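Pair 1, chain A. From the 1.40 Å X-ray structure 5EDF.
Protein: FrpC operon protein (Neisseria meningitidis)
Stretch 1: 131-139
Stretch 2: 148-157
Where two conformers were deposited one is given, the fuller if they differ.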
# COMPACT_ATOMS: atom_id res chain seq x y z
N PRO A 131 16.98 5.29 -11.75
CA PRO A 131 17.48 4.38 -12.78
C PRO A 131 17.06 2.92 -12.60
O PRO A 131 16.90 2.22 -13.59
CB PRO A 131 19.00 4.56 -12.69
CG PRO A 131 19.25 5.12 -11.36
CD PRO A 131 18.07 5.94 -10.99
N GLU A 132 16.85 2.51 -11.35
CA GLU A 132 16.33 1.17 -11.04
C GLU A 132 14.86 0.91 -11.38
O GLU A 132 14.42 -0.22 -11.30
CB GLU A 132 16.59 0.85 -9.56
CG GLU A 132 15.68 1.51 -8.49
CD GLU A 132 16.01 2.97 -8.12
OE1 GLU A 132 16.85 3.63 -8.77
OE2 GLU A 132 15.37 3.48 -7.16
N TYR A 133 14.12 1.96 -11.72
CA TYR A 133 12.81 1.80 -12.28
C TYR A 133 12.83 2.05 -13.76
O TYR A 133 13.41 3.03 -14.22
CB TYR A 133 11.80 2.77 -11.66
CG TYR A 133 11.26 2.39 -10.30
CD1 TYR A 133 10.04 1.76 -10.17
CD2 TYR A 133 11.97 2.67 -9.14
CE1 TYR A 133 9.55 1.41 -8.94
CE2 TYR A 133 11.49 2.31 -7.91
CZ TYR A 133 10.27 1.67 -7.82
OH TYR A 133 9.77 1.32 -6.56
N GLU A 134 12.19 1.16 -14.51
CA GLU A 134 11.89 1.41 -15.92
C GLU A 134 10.52 2.06 -15.97
O GLU A 134 9.59 1.61 -15.26
CB GLU A 134 11.86 0.09 -16.71
CG GLU A 134 13.26 -0.46 -16.99
CD GLU A 134 13.25 -1.78 -17.76
OE1 GLU A 134 12.16 -2.21 -18.18
OE2 GLU A 134 14.33 -2.38 -17.95
N ALA A 135 10.36 3.11 -16.75
CA ALA A 135 9.12 3.84 -16.90
C ALA A 135 8.53 3.59 -18.26
O ALA A 135 9.26 3.52 -19.27
CB ALA A 135 9.32 5.32 -16.68
N TYR A 136 7.21 3.45 -18.30
CA TYR A 136 6.45 3.21 -19.53
C TYR A 136 5.20 4.05 -19.56
O TYR A 136 4.58 4.33 -18.50
CB TYR A 136 6.04 1.75 -19.68
CG TYR A 136 7.17 0.75 -19.69
CD1 TYR A 136 7.70 0.27 -20.88
CD2 TYR A 136 7.79 0.35 -18.51
CE1 TYR A 136 8.81 -0.60 -20.88
CE2 TYR A 136 8.86 -0.53 -18.51
CZ TYR A 136 9.37 -1.01 -19.70
OH TYR A 136 10.45 -1.88 -19.73
N GLU A 137 4.78 4.41 -20.76
CA GLU A 137 3.60 5.23 -20.95
C GLU A 137 2.76 4.59 -22.04
O GLU A 137 3.27 4.31 -23.14
CB GLU A 137 3.98 6.67 -21.33
CG GLU A 137 2.79 7.61 -21.38
CD GLU A 137 3.21 9.07 -21.61
OE1 GLU A 137 4.37 9.30 -21.97
OE2 GLU A 137 2.36 9.96 -21.46
N ASP A 138 1.49 4.35 -21.72
CA ASP A 138 0.56 3.79 -22.67
C ASP A 138 -0.29 4.95 -23.17
O ASP A 138 -1.07 5.54 -22.41
CB ASP A 138 -0.30 2.73 -21.99
CG ASP A 138 -1.19 2.00 -22.95
OD1 ASP A 138 -1.27 2.32 -24.16
OD2 ASP A 138 -1.84 1.02 -22.47
N LYS A 139 -0.10 5.31 -24.43
CA LYS A 139 -0.89 6.33 -25.10
C LYS A 139 -1.57 5.74 -26.33
O LYS A 139 -1.84 6.46 -27.31
CB LYS A 139 0.03 7.49 -25.52
CG LYS A 139 0.40 8.41 -24.40
CD LYS A 139 1.42 9.48 -24.85
CE LYS A 139 0.80 10.62 -25.62
NZ LYS A 139 1.83 11.66 -25.92
N PHE A 148 -7.82 7.65 -22.52
CA PHE A 148 -6.99 6.50 -22.18
C PHE A 148 -5.50 6.91 -22.03
O PHE A 148 -4.89 7.41 -22.95
CB PHE A 148 -7.15 5.44 -23.24
CG PHE A 148 -6.48 4.16 -22.92
CD1 PHE A 148 -7.01 3.31 -21.99
CD2 PHE A 148 -5.30 3.81 -23.55
CE1 PHE A 148 -6.39 2.11 -21.68
CE2 PHE A 148 -4.70 2.63 -23.26
CZ PHE A 148 -5.21 1.78 -22.32
N HIS A 149 -4.93 6.65 -20.86
CA HIS A 149 -3.59 7.07 -20.55
C HIS A 149 -3.13 6.33 -19.29
O HIS A 149 -3.73 6.53 -18.24
CB HIS A 149 -3.55 8.58 -20.29
CG HIS A 149 -2.19 9.18 -20.41
ND1 HIS A 149 -1.93 10.49 -20.06
CD2 HIS A 149 -1.02 8.68 -20.88
CE1 HIS A 149 -0.66 10.76 -20.30
NE2 HIS A 149 -0.08 9.68 -20.80
N GLU A 150 -2.10 5.52 -19.41
CA GLU A 150 -1.63 4.71 -18.28
C GLU A 150 -0.12 4.76 -18.24
O GLU A 150 0.54 4.93 -19.28
CB GLU A 150 -2.15 3.29 -18.37
CG GLU A 150 -3.60 3.28 -18.89
CD GLU A 150 -4.43 2.09 -18.49
OE1 GLU A 150 -3.87 0.98 -18.42
OE2 GLU A 150 -5.65 2.29 -18.29
N PHE A 151 0.42 4.69 -17.04
CA PHE A 151 1.85 4.69 -16.77
C PHE A 151 2.22 3.46 -15.96
O PHE A 151 1.44 3.02 -15.09
CB PHE A 151 2.23 5.90 -15.92
CG PHE A 151 1.99 7.20 -16.58
CD1 PHE A 151 2.98 7.77 -17.35
CD2 PHE A 151 0.79 7.86 -16.45
CE1 PHE A 151 2.80 8.99 -17.99
CE2 PHE A 151 0.57 9.09 -17.09
CZ PHE A 151 1.60 9.66 -17.85
N TYR A 152 3.40 2.91 -16.19
CA TYR A 152 3.97 1.83 -15.44
C TYR A 152 5.34 2.22 -14.98
O TYR A 152 6.10 2.78 -15.78
CB TYR A 152 4.08 0.55 -16.28
CG TYR A 152 2.78 0.01 -16.81
CD1 TYR A 152 2.10 -1.00 -16.16
CD2 TYR A 152 2.21 0.53 -17.97
CE1 TYR A 152 0.90 -1.49 -16.66
CE2 TYR A 152 1.01 0.05 -18.47
CZ TYR A 152 0.36 -0.97 -17.82
OH TYR A 152 -0.80 -1.47 -18.32
N TYR A 153 5.68 1.91 -13.75
CA TYR A 153 7.00 2.02 -13.20
C TYR A 153 7.39 0.67 -12.63
O TYR A 153 6.75 0.19 -11.69
CB TYR A 153 7.08 3.14 -12.18
CG TYR A 153 6.52 4.45 -12.70
CD1 TYR A 153 7.25 5.23 -13.57
CD2 TYR A 153 5.27 4.90 -12.34
CE1 TYR A 153 6.72 6.42 -14.10
CE2 TYR A 153 4.75 6.08 -12.83
CZ TYR A 153 5.49 6.84 -13.71
OH TYR A 153 4.98 8.04 -14.18
N ILE A 154 8.43 0.05 -13.16
CA ILE A 154 8.81 -1.32 -12.85
C ILE A 154 10.21 -1.35 -12.26
O ILE A 154 11.16 -0.90 -12.89
CB ILE A 154 8.74 -2.22 -14.10
CG1 ILE A 154 7.34 -2.20 -14.68
CG2 ILE A 154 9.20 -3.63 -13.77
CD1 ILE A 154 7.14 -3.03 -15.91
N LYS A 155 10.35 -1.93 -11.08
CA LYS A 155 11.62 -2.15 -10.39
C LYS A 155 11.93 -3.64 -10.41
O LYS A 155 11.05 -4.42 -10.18
CB LYS A 155 11.43 -1.66 -8.93
CG LYS A 155 12.56 -1.85 -7.90
CD LYS A 155 12.04 -1.40 -6.52
CE LYS A 155 13.09 -1.27 -5.48
NZ LYS A 155 13.10 -2.48 -4.69
N LYS A 156 13.18 -4.06 -10.64
CA LYS A 156 13.56 -5.50 -10.51
C LYS A 156 14.38 -5.72 -9.23
O LYS A 156 13.92 -5.32 -8.18
CB LYS A 156 14.27 -6.01 -11.76
CG LYS A 156 13.38 -6.03 -12.98
CD LYS A 156 14.22 -6.25 -14.22
CE LYS A 156 13.39 -6.41 -15.47
NZ LYS A 156 14.19 -6.99 -16.59
N GLY A 157 15.56 -6.35 -9.26
CA GLY A 157 16.35 -6.54 -8.04
C GLY A 157 15.75 -7.53 -7.05
O GLY A 157 14.88 -8.32 -7.40
O HOH W 1 15.62 -2.62 -10.95
O HOH W 2 15.60 -4.68 -17.00
O HOH W 3 -2.12 -0.09 -20.10

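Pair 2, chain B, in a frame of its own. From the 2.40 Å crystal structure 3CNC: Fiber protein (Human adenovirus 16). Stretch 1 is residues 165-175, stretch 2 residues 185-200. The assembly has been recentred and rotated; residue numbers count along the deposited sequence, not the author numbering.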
# COMPACT_ATOMS: atom_id res chain seq x y z
N LEU B 165 -5.11 5.58 19.72
CA LEU B 165 -4.17 5.25 18.65
C LEU B 165 -3.03 6.25 18.55
O LEU B 165 -3.24 7.44 18.28
CB LEU B 165 -4.89 5.20 17.31
CG LEU B 165 -5.93 4.10 17.12
CD1 LEU B 165 -6.61 4.30 15.76
CD2 LEU B 165 -5.26 2.74 17.20
N PHE B 166 -1.81 5.77 18.77
CA PHE B 166 -0.64 6.63 18.66
C PHE B 166 0.04 6.36 17.33
O PHE B 166 0.41 5.23 17.02
CB PHE B 166 0.33 6.37 19.81
CG PHE B 166 -0.18 6.82 21.15
CD1 PHE B 166 -1.15 6.07 21.83
CD2 PHE B 166 0.29 7.99 21.74
CE1 PHE B 166 -1.64 6.49 23.06
CE2 PHE B 166 -0.19 8.42 22.98
CZ PHE B 166 -1.16 7.66 23.64
N PRO B 167 0.19 7.40 16.50
CA PRO B 167 0.82 7.26 15.19
C PRO B 167 2.33 7.00 15.31
O PRO B 167 3.02 7.64 16.10
CB PRO B 167 0.52 8.60 14.54
CG PRO B 167 0.58 9.55 15.71
CD PRO B 167 -0.22 8.79 16.75
N LEU B 168 2.82 6.05 14.52
CA LEU B 168 4.23 5.71 14.50
C LEU B 168 4.80 6.02 13.12
O LEU B 168 4.35 5.47 12.11
CB LEU B 168 4.43 4.22 14.81
CG LEU B 168 3.88 3.68 16.13
CD1 LEU B 168 3.96 2.17 16.11
CD2 LEU B 168 4.67 4.24 17.32
N LYS B 169 5.77 6.91 13.06
CA LYS B 169 6.40 7.27 11.80
C LYS B 169 7.42 6.19 11.47
O LYS B 169 8.32 5.89 12.26
CB LYS B 169 7.05 8.65 11.90
CG LYS B 169 6.01 9.75 12.09
CD LYS B 169 6.61 11.13 12.28
CE LYS B 169 5.50 12.18 12.43
NZ LYS B 169 6.02 13.53 12.74
N VAL B 170 7.24 5.59 10.29
CA VAL B 170 8.09 4.51 9.82
C VAL B 170 9.04 4.93 8.73
O VAL B 170 8.64 5.61 7.78
CB VAL B 170 7.22 3.38 9.25
CG1 VAL B 170 8.09 2.24 8.79
CG2 VAL B 170 6.20 2.94 10.29
N THR B 171 10.30 4.53 8.84
CA THR B 171 11.29 4.86 7.82
C THR B 171 11.96 3.58 7.40
O THR B 171 12.43 2.82 8.24
CB THR B 171 12.41 5.78 8.33
OG1 THR B 171 11.85 6.98 8.85
CG2 THR B 171 13.36 6.14 7.19
N VAL B 172 12.00 3.32 6.09
CA VAL B 172 12.65 2.13 5.59
C VAL B 172 13.86 2.58 4.81
O VAL B 172 13.76 3.48 3.98
CB VAL B 172 11.73 1.32 4.65
CG1 VAL B 172 12.38 -0.00 4.32
CG2 VAL B 172 10.38 1.11 5.29
N THR B 173 15.01 1.99 5.10
CA THR B 173 16.21 2.34 4.37
C THR B 173 16.63 1.13 3.55
O THR B 173 16.73 0.03 4.09
CB THR B 173 17.36 2.73 5.31
OG1 THR B 173 16.91 3.73 6.24
CG2 THR B 173 18.54 3.28 4.50
N LEU B 174 16.85 1.32 2.26
CA LEU B 174 17.25 0.21 1.40
C LEU B 174 18.70 0.40 0.93
O LEU B 174 19.05 1.46 0.42
CB LEU B 174 16.31 0.10 0.19
CG LEU B 174 14.80 -0.00 0.46
CD1 LEU B 174 14.02 0.06 -0.84
CD2 LEU B 174 14.48 -1.29 1.19
N ASN B 175 19.53 -0.63 1.11
CA ASN B 175 20.93 -0.60 0.69
C ASN B 175 21.63 0.73 0.79
O ASN B 175 22.14 1.19 -0.23
CB ASN B 175 21.09 -0.98 -0.78
CG ASN B 175 20.46 -2.28 -1.14
OD1 ASN B 175 20.50 -3.24 -0.37
ND2 ASN B 175 19.90 -2.34 -2.34
N TYR B 185 23.39 -6.58 0.72
CA TYR B 185 22.15 -5.81 0.76
C TYR B 185 21.79 -5.38 2.16
O TYR B 185 22.20 -6.01 3.13
CB TYR B 185 21.00 -6.62 0.20
CG TYR B 185 21.30 -7.22 -1.15
CD1 TYR B 185 21.87 -8.49 -1.25
CD2 TYR B 185 21.09 -6.49 -2.31
CE1 TYR B 185 22.23 -9.01 -2.48
CE2 TYR B 185 21.44 -7.00 -3.56
CZ TYR B 185 22.01 -8.26 -3.64
OH TYR B 185 22.37 -8.77 -4.86
N ALA B 186 21.00 -4.32 2.25
CA ALA B 186 20.56 -3.82 3.54
C ALA B 186 19.12 -3.37 3.47
O ALA B 186 18.66 -2.84 2.46
CB ALA B 186 21.45 -2.64 4.00
N MET B 187 18.41 -3.57 4.58
CA MET B 187 17.01 -3.17 4.70
C MET B 187 16.76 -2.80 6.16
O MET B 187 16.72 -3.66 7.02
CB MET B 187 16.10 -4.32 4.28
CG MET B 187 14.62 -3.97 4.22
SD MET B 187 13.68 -5.22 3.32
CE MET B 187 13.13 -6.22 4.60
N ASN B 188 16.62 -1.51 6.44
CA ASN B 188 16.40 -1.07 7.82
C ASN B 188 15.04 -0.44 8.04
O ASN B 188 14.53 0.31 7.20
CB ASN B 188 17.48 -0.07 8.25
CG ASN B 188 18.86 -0.66 8.17
OD1 ASN B 188 19.02 -1.88 8.13
ND2 ASN B 188 19.87 0.19 8.17
N PHE B 189 14.45 -0.75 9.19
CA PHE B 189 13.17 -0.19 9.55
C PHE B 189 13.31 0.49 10.90
O PHE B 189 14.05 0.01 11.77
CB PHE B 189 12.11 -1.28 9.69
CG PHE B 189 11.94 -2.14 8.48
CD1 PHE B 189 12.79 -3.21 8.25
CD2 PHE B 189 10.92 -1.88 7.57
CE1 PHE B 189 12.63 -4.02 7.13
CE2 PHE B 189 10.73 -2.69 6.44
CZ PHE B 189 11.59 -3.76 6.22
N SER B 190 12.61 1.60 11.06
CA SER B 190 12.60 2.31 12.33
C SER B 190 11.20 2.90 12.51
O SER B 190 10.62 3.43 11.57
CB SER B 190 13.67 3.42 12.38
OG SER B 190 13.37 4.51 11.53
N TRP B 191 10.67 2.76 13.72
CA TRP B 191 9.35 3.28 14.08
C TRP B 191 9.61 4.41 15.05
O TRP B 191 10.41 4.27 15.97
CB TRP B 191 8.53 2.21 14.80
CG TRP B 191 8.12 1.06 13.94
CD1 TRP B 191 6.88 0.82 13.43
CD2 TRP B 191 8.93 -0.06 13.57
NE1 TRP B 191 6.86 -0.38 12.78
CE2 TRP B 191 8.11 -0.94 12.84
CE3 TRP B 191 10.28 -0.40 13.78
CZ2 TRP B 191 8.58 -2.16 12.32
CZ3 TRP B 191 10.75 -1.61 13.26
CH2 TRP B 191 9.90 -2.48 12.54
N SER B 192 8.92 5.52 14.87
CA SER B 192 9.13 6.65 15.76
C SER B 192 7.88 7.13 16.48
O SER B 192 6.88 7.48 15.85
CB SER B 192 9.74 7.81 14.97
OG SER B 192 9.93 8.94 15.80
N LEU B 193 7.95 7.14 17.80
CA LEU B 193 6.86 7.59 18.65
C LEU B 193 7.26 8.94 19.21
O LEU B 193 8.24 9.04 19.95
CB LEU B 193 6.62 6.62 19.81
CG LEU B 193 5.63 7.10 20.88
CD1 LEU B 193 4.24 7.24 20.26
CD2 LEU B 193 5.60 6.11 22.05
N ASN B 194 6.52 9.99 18.86
CA ASN B 194 6.80 11.33 19.35
C ASN B 194 5.48 12.00 19.76
O ASN B 194 4.94 12.84 19.04
CB ASN B 194 7.50 12.15 18.27
CG ASN B 194 7.90 13.54 18.76
OD1 ASN B 194 8.56 13.67 19.79
ND2 ASN B 194 7.49 14.57 18.03
N ALA B 195 4.98 11.63 20.93
CA ALA B 195 3.71 12.17 21.40
C ALA B 195 3.80 13.09 22.61
O ALA B 195 4.85 13.25 23.23
CB ALA B 195 2.76 11.04 21.68
N GLU B 196 2.66 13.70 22.94
CA GLU B 196 2.54 14.60 24.07
C GLU B 196 2.91 13.88 25.36
O GLU B 196 3.81 14.30 26.09
CB GLU B 196 1.11 15.12 24.19
CG GLU B 196 0.69 16.07 23.08
CD GLU B 196 1.28 17.45 23.25
OE1 GLU B 196 2.51 17.57 23.40
OE2 GLU B 196 0.50 18.43 23.23
N GLU B 197 2.21 12.78 25.62
CA GLU B 197 2.48 12.00 26.82
C GLU B 197 2.55 10.51 26.54
O GLU B 197 1.94 10.02 25.59
CB GLU B 197 1.40 12.29 27.86
CG GLU B 197 -0.01 12.31 27.30
CD GLU B 197 -0.98 13.04 28.22
OE1 GLU B 197 -1.16 12.59 29.37
OE2 GLU B 197 -1.55 14.06 27.78
N ALA B 198 3.32 9.81 27.36
CA ALA B 198 3.51 8.38 27.20
C ALA B 198 2.19 7.66 26.98
O ALA B 198 1.17 8.00 27.58
CB ALA B 198 4.21 7.80 28.43
N PRO B 199 2.18 6.66 26.08
CA PRO B 199 1.01 5.86 25.74
C PRO B 199 0.57 4.96 26.91
O PRO B 199 -0.62 4.81 27.16
CB PRO B 199 1.48 5.04 24.54
CG PRO B 199 2.44 5.97 23.88
CD PRO B 199 3.23 6.49 25.06
N GLU B 200 1.54 4.37 27.60
CA GLU B 200 1.24 3.49 28.72
C GLU B 200 1.85 3.95 30.05
O GLU B 200 2.56 4.96 30.12
CB GLU B 200 1.73 2.06 28.44
CG GLU B 200 1.14 1.38 27.21
CD GLU B 200 -0.39 1.32 27.21
OE1 GLU B 200 -1.00 1.28 28.30
OE2 GLU B 200 -0.97 1.30 26.11

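Pair 1 and pair 2 are both two antiparallel strands joined edge to edge, and the N, CA and C atoms of 14 central residues superpose with an RMSD of 0.5 Å. The hydrogen-bonded pairs coincide. Glu A134 with Ile A154 matches Lys B169 with Ser B192, Tyr A136 with Tyr A152 matches Thr B171 with Ser B190, and Asp A138 with Glu A150 matches Thr B173 with Asn B188. Each is closed by two backbone bonds; Tyr A136 N to Tyr A152 O, for example, is 2.8 Å, and Thr B171 N to Ser B190 O is 3.0 Å. Because the peptide groups carry this ladder, the side chains can vary.

Between these pairs lie the non-hydrogen-bonded ones, whose side chains share one face. At its centre Ala A135 opposes Tyr A153, and Val B170 opposes Trp B191. In both, a small aliphatic group meets a large ring: Ala A135 CB lies 3.7 Å from Tyr A153 CD1, and Val B170 CG2 lies 3.8 Å from Trp B191 CD1. All four residues are buried, as suits apolar groups beside broad aromatic surfaces.

One step along this face, Phe A151 and Phe B189 overlay almost exactly, their side-chain centres 0.2 Å apart, yet their partners differ. Val B172 is buried and wholly apolar, with CG2 3.8 Å from Phe B189 CD2. Glu A137 extends its chain, t at chi1 and chi2, so that OE2 comes 3.6 Å from Phe A151 CE1 and accepts a hydrogen bond from His A149 NE2 at 2.5 Å. Its partly exposed setting tolerates a carboxylate, and the imidazole supplies a donor. Met B187, the match of His A149, instead gives an apolar contact, its CG 4.0 Å from CD2 of Leu B174, which takes the place of Lys A139.

At the other end of this face, Tyr A133 matches Leu B168 and Lys A155 matches Leu B193. Pair 1 uses the flat ring as a platform: Lys A155 CB sits over its face, 3.8 Å from the centroid of the Tyr A133 ring, so the aliphatic part of the lysine does the packing. Pair 2 uses two branched chains, Leu B168 CD2 lying 4.0 Å from Leu B193 CB.

The opposite face is bulkier in pair 1. Tyr A136 CE2 touches Ile A154 CD1 at 4.0 Å, while its hydroxyl OH donates a very short bond of 2.3 Å to Glu A134 OE1, giving the polar end of a buried ring a partner. Tyr A136 and Tyr A152 also meet through their CB atoms, 4.1 Å apart. Short Thr B171 and Ser B190 fill these places in pair 2, with Thr B171 CB 3.6 Å from Ser B190 OG; compact polar groups suit their partly exposed setting. Farther along, a water donates to Asp A138 OD2 at 2.6 Å and to Glu A150 OE1 at 2.7 Å, bridging two like charges, where Thr B173 and Asn B188 bring neutral side chains together, CB to CB, at 4.1 Å.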